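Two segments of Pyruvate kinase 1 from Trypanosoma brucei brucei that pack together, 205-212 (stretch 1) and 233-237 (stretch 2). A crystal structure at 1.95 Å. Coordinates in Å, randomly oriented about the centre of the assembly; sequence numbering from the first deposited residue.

Stretch 1, residues 205-212: GVDMIFAS
Stretch 2 (233-237) DILII

The strand through Met208, Ile209 and Phe210 runs parallel to the one formed by residues 235-237, their N-to-C directions 23° apart and their axes 4.7 Å apart at closest approach. Met208 pairs with Leu235, Ile209 with Ile236 and Phe210 with Ile237, at CA-CA distances of 4.4, 5.1 and 4.8 Å. Four hydrogen bonds fix this register: Leu235 N to Asp207 O (3.1 Å), Ile209 N to Leu235 O (2.8 Å), Ile237 N to Ile209 O (2.8 Å) and Ala211 N to Ile237 O (2.9 Å). Ile209, Leu235 and Ile237 thus each use both N and O in the ladder. CA-H...O contacts supplement it, from Met208 CA to Leu235 O (3.3 Å) and from Phe210 CA to Ile237 O (3.4 Å).

Of the 437 Å² buried between the stretches, Ile237 and Ile234 account for 78 and 72 Å². Ile237 (phi/psi -101/111; chi1 m, chi2 m) shares a sheet face with Phe210, Met208 and Leu235. Its CB lies 3.6 Å from CD1 of Phe210 (-95/103; chi1 m, chi2 -16°), approaching the ring obliquely. On the same face, Met208 (-155/154; p, t, p) and Leu235 (-70/143; m, t) meet CB to CB at 3.8 Å.

Ile234 precedes the strand, at phi/psi -83/133 with chi1 m and chi2 t. Its CB points sideways, and the branched side chain contacts several residues: CG1 is 3.5 Å from Val206 O, whereas CG2 is 3.6 Å from Met208 CA and 3.8 Å from Ile209 CG1. Ile209 (-110/132; m, m) has 54 Å² covered by stretch 2 and projects to the face shared with Ile236 (-105/114; m, t), where small Ala211 (-92/119) places CB 4.4 Å from Ile236 CG2.

These aliphatic and aromatic side chains suit a buried interface whose polar bonding is entirely backbone. Asp207 (-89/-28; chi1 m) turns its CB away, its carboxylate hydrogen-bonded elsewhere in the structure. Gly205 accommodates positive phi (76/45) in a Schellman motif ending the preceding helix.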

ATOM      1  N   GLY A 205     -10.146 -29.425  38.456  1.00 21.45           N
ATOM      2  CA  GLY A 205      -9.993 -28.002  38.179  1.00 22.21           C
ATOM      3  C   GLY A 205      -8.933 -27.689  37.111  1.00 21.83           C
ATOM      4  O   GLY A 205      -8.173 -26.723  37.254  1.00 22.06           O
ATOM      5  N   VAL A 206      -8.920 -28.435  36.006  1.00 20.05           N
ATOM      6  CA  VAL A 206      -7.975 -28.100  34.905  1.00 19.92           C
ATOM      7  C   VAL A 206      -8.428 -26.819  34.214  1.00 19.01           C
ATOM      8  O   VAL A 206      -9.587 -26.443  34.285  1.00 19.02           O
ATOM      9  CB  VAL A 206      -7.789 -29.244  33.865  1.00 20.73           C
ATOM     10  CG1 VAL A 206      -7.357 -30.546  34.560  1.00 24.00           C
ATOM     11  CG2 VAL A 206      -9.061 -29.462  33.059  1.00 20.48           C
ATOM     12  N   ASP A 207      -7.489 -26.125  33.585  1.00 18.89           N
ATOM     13  CA  ASP A 207      -7.771 -24.826  32.996  1.00 20.17           C
ATOM     14  C   ASP A 207      -8.260 -24.905  31.546  1.00 18.96           C
ATOM     15  O   ASP A 207      -8.924 -23.980  31.053  1.00 17.67           O
ATOM     16  CB  ASP A 207      -6.526 -23.952  33.101  1.00 19.04           C
ATOM     17  CG  ASP A 207      -6.014 -23.865  34.533  1.00 25.16           C
ATOM     18  OD1 ASP A 207      -6.801 -23.398  35.386  1.00 22.22           O
ATOM     19  OD2 ASP A 207      -4.920 -24.433  34.839  1.00 21.23           O
ATOM     20  N   MET A 208      -7.841 -25.944  30.829  1.00 16.90           N
ATOM     21  CA  MET A 208      -8.213 -26.069  29.429  1.00 16.28           C
ATOM     22  C   MET A 208      -8.178 -27.516  28.988  1.00 15.03           C
ATOM     23  O   MET A 208      -7.416 -28.331  29.531  1.00 17.39           O
ATOM     24  CB  MET A 208      -7.253 -25.217  28.549  1.00 16.47           C
ATOM     25  CG  MET A 208      -5.788 -25.628  28.684  1.00 17.23           C
ATOM     26  SD  MET A 208      -4.621 -24.381  28.047  1.00 20.15           S
ATOM     27  CE  MET A 208      -4.739 -23.102  29.339  1.00 17.68           C
ATOM     28  N   ILE A 209      -8.979 -27.825  27.977  1.00 14.20           N
ATOM     29  CA  ILE A 209      -8.944 -29.112  27.313  1.00 15.21           C
ATOM     30  C   ILE A 209      -8.359 -28.911  25.918  1.00 17.13           C
ATOM     31  O   ILE A 209      -8.767 -27.996  25.209  1.00 17.21           O
ATOM     32  CB  ILE A 209     -10.378 -29.645  27.106  1.00 17.30           C
ATOM     33  CG1 ILE A 209     -11.171 -29.597  28.425  1.00 17.34           C
ATOM     34  CG2 ILE A 209     -10.347 -31.055  26.495  1.00 19.39           C
ATOM     35  CD1 ILE A 209     -10.551 -30.418  29.556  1.00 19.29           C
ATOM     36  N   PHE A 210      -7.395 -29.740  25.540  1.00 16.06           N
ATOM     37  CA  PHE A 210      -6.984 -29.850  24.159  1.00 15.75           C
ATOM     38  C   PHE A 210      -7.754 -31.027  23.566  1.00 17.24           C
ATOM     39  O   PHE A 210      -7.444 -32.184  23.865  1.00 17.36           O
ATOM     40  CB  PHE A 210      -5.470 -30.148  24.058  1.00 16.40           C
ATOM     41  CG  PHE A 210      -4.575 -29.076  24.644  1.00 16.69           C
ATOM     42  CD1 PHE A 210      -5.055 -27.801  24.923  1.00 16.63           C
ATOM     43  CD2 PHE A 210      -3.223 -29.338  24.842  1.00 17.06           C
ATOM     44  CE1 PHE A 210      -4.207 -26.811  25.418  1.00 18.11           C
ATOM     45  CE2 PHE A 210      -2.359 -28.339  25.278  1.00 17.00           C
ATOM     46  CZ  PHE A 210      -2.853 -27.082  25.587  1.00 15.60           C
ATOM     47  N   ALA A 211      -8.791 -30.729  22.784  1.00 16.94           N
ATOM     48  CA  ALA A 211      -9.760 -31.746  22.367  1.00 18.24           C
ATOM     49  C   ALA A 211      -9.319 -32.345  21.043  1.00 17.37           C
ATOM     50  O   ALA A 211      -9.186 -31.633  20.041  1.00 16.83           O
ATOM     51  CB  ALA A 211     -11.154 -31.124  22.222  1.00 17.60           C
ATOM     52  N   SER A 212      -9.070 -33.653  21.051  1.00 17.61           N
ATOM     53  CA  SER A 212      -8.491 -34.342  19.904  1.00 18.47           C
ATOM     54  C   SER A 212      -9.451 -34.517  18.751  1.00 19.67           C
ATOM     55  O   SER A 212     -10.686 -34.724  18.946  1.00 17.49           O
ATOM     56  CB  SER A 212      -7.916 -35.699  20.318  1.00 19.42           C
ATOM     57  OG  SER A 212      -6.754 -35.521  21.107  1.00 20.15           O
ATOM     58  N   ASP A 233     -16.360 -22.783  32.408  1.00 23.20           N
ATOM     59  CA  ASP A 233     -15.301 -21.775  32.272  1.00 24.69           C
ATOM     60  C   ASP A 233     -13.961 -22.349  31.792  1.00 24.60           C
ATOM     61  O   ASP A 233     -12.944 -21.637  31.747  1.00 21.89           O
ATOM     62  CB  ASP A 233     -15.101 -21.045  33.598  1.00 26.80           C
ATOM     63  CG  ASP A 233     -16.293 -20.137  33.960  1.00 35.29           C
ATOM     64  OD1 ASP A 233     -16.954 -19.577  33.045  1.00 36.98           O
ATOM     65  OD2 ASP A 233     -16.512 -19.925  35.158  1.00 40.71           O
ATOM     66  N   ILE A 234     -13.933 -23.649  31.511  1.00 20.61           N
ATOM     67  CA  ILE A 234     -12.693 -24.301  31.073  1.00 20.11           C
ATOM     68  C   ILE A 234     -12.553 -24.049  29.572  1.00 19.60           C
ATOM     69  O   ILE A 234     -13.545 -24.134  28.851  1.00 18.61           O
ATOM     70  CB  ILE A 234     -12.748 -25.817  31.350  1.00 21.64           C
ATOM     71  CG1 ILE A 234     -12.811 -26.075  32.865  1.00 19.96           C
ATOM     72  CG2 ILE A 234     -11.544 -26.528  30.712  1.00 20.00           C
ATOM     73  CD1 ILE A 234     -13.096 -27.532  33.245  1.00 19.62           C
ATOM     74  N   LEU A 235     -11.372 -23.630  29.112  1.00 17.95           N
ATOM     75  CA  LEU A 235     -11.207 -23.346  27.670  1.00 19.00           C
ATOM     76  C   LEU A 235     -11.256 -24.645  26.878  1.00 18.39           C
ATOM     77  O   LEU A 235     -10.657 -25.649  27.286  1.00 19.40           O
ATOM     78  CB  LEU A 235      -9.873 -22.664  27.394  1.00 19.28           C
ATOM     79  CG  LEU A 235      -9.533 -21.418  28.183  1.00 21.16           C
ATOM     80  CD1 LEU A 235      -8.208 -20.887  27.643  1.00 23.88           C
ATOM     81  CD2 LEU A 235     -10.640 -20.381  28.062  1.00 20.35           C
ATOM     82  N   ILE A 236     -11.867 -24.601  25.699  1.00 17.33           N
ATOM     83  CA  ILE A 236     -11.712 -25.698  24.742  1.00 17.21           C
ATOM     84  C   ILE A 236     -10.781 -25.283  23.599  1.00 19.17           C
ATOM     85  O   ILE A 236     -11.052 -24.318  22.888  1.00 17.02           O
ATOM     86  CB  ILE A 236     -13.057 -26.165  24.179  1.00 18.33           C
ATOM     87  CG1 ILE A 236     -13.924 -26.730  25.308  1.00 20.26           C
ATOM     88  CG2 ILE A 236     -12.836 -27.203  23.073  1.00 17.92           C
ATOM     89  CD1 ILE A 236     -15.333 -27.100  24.879  1.00 21.10           C
ATOM     90  N   ILE A 237      -9.622 -25.932  23.529  1.00 16.77           N
ATOM     91  CA  ILE A 237      -8.682 -25.708  22.451  1.00 16.52           C
ATOM     92  C   ILE A 237      -8.860 -26.871  21.476  1.00 17.35           C
ATOM     93  O   ILE A 237      -8.558 -28.028  21.816  1.00 16.58           O
ATOM     94  CB  ILE A 237      -7.214 -25.689  22.965  1.00 18.02           C
ATOM     95  CG1 ILE A 237      -7.013 -24.647  24.081  1.00 16.36           C
ATOM     96  CG2 ILE A 237      -6.224 -25.428  21.808  1.00 17.70           C
ATOM     97  CD1 ILE A 237      -7.531 -23.266  23.731  1.00 17.07           C
TER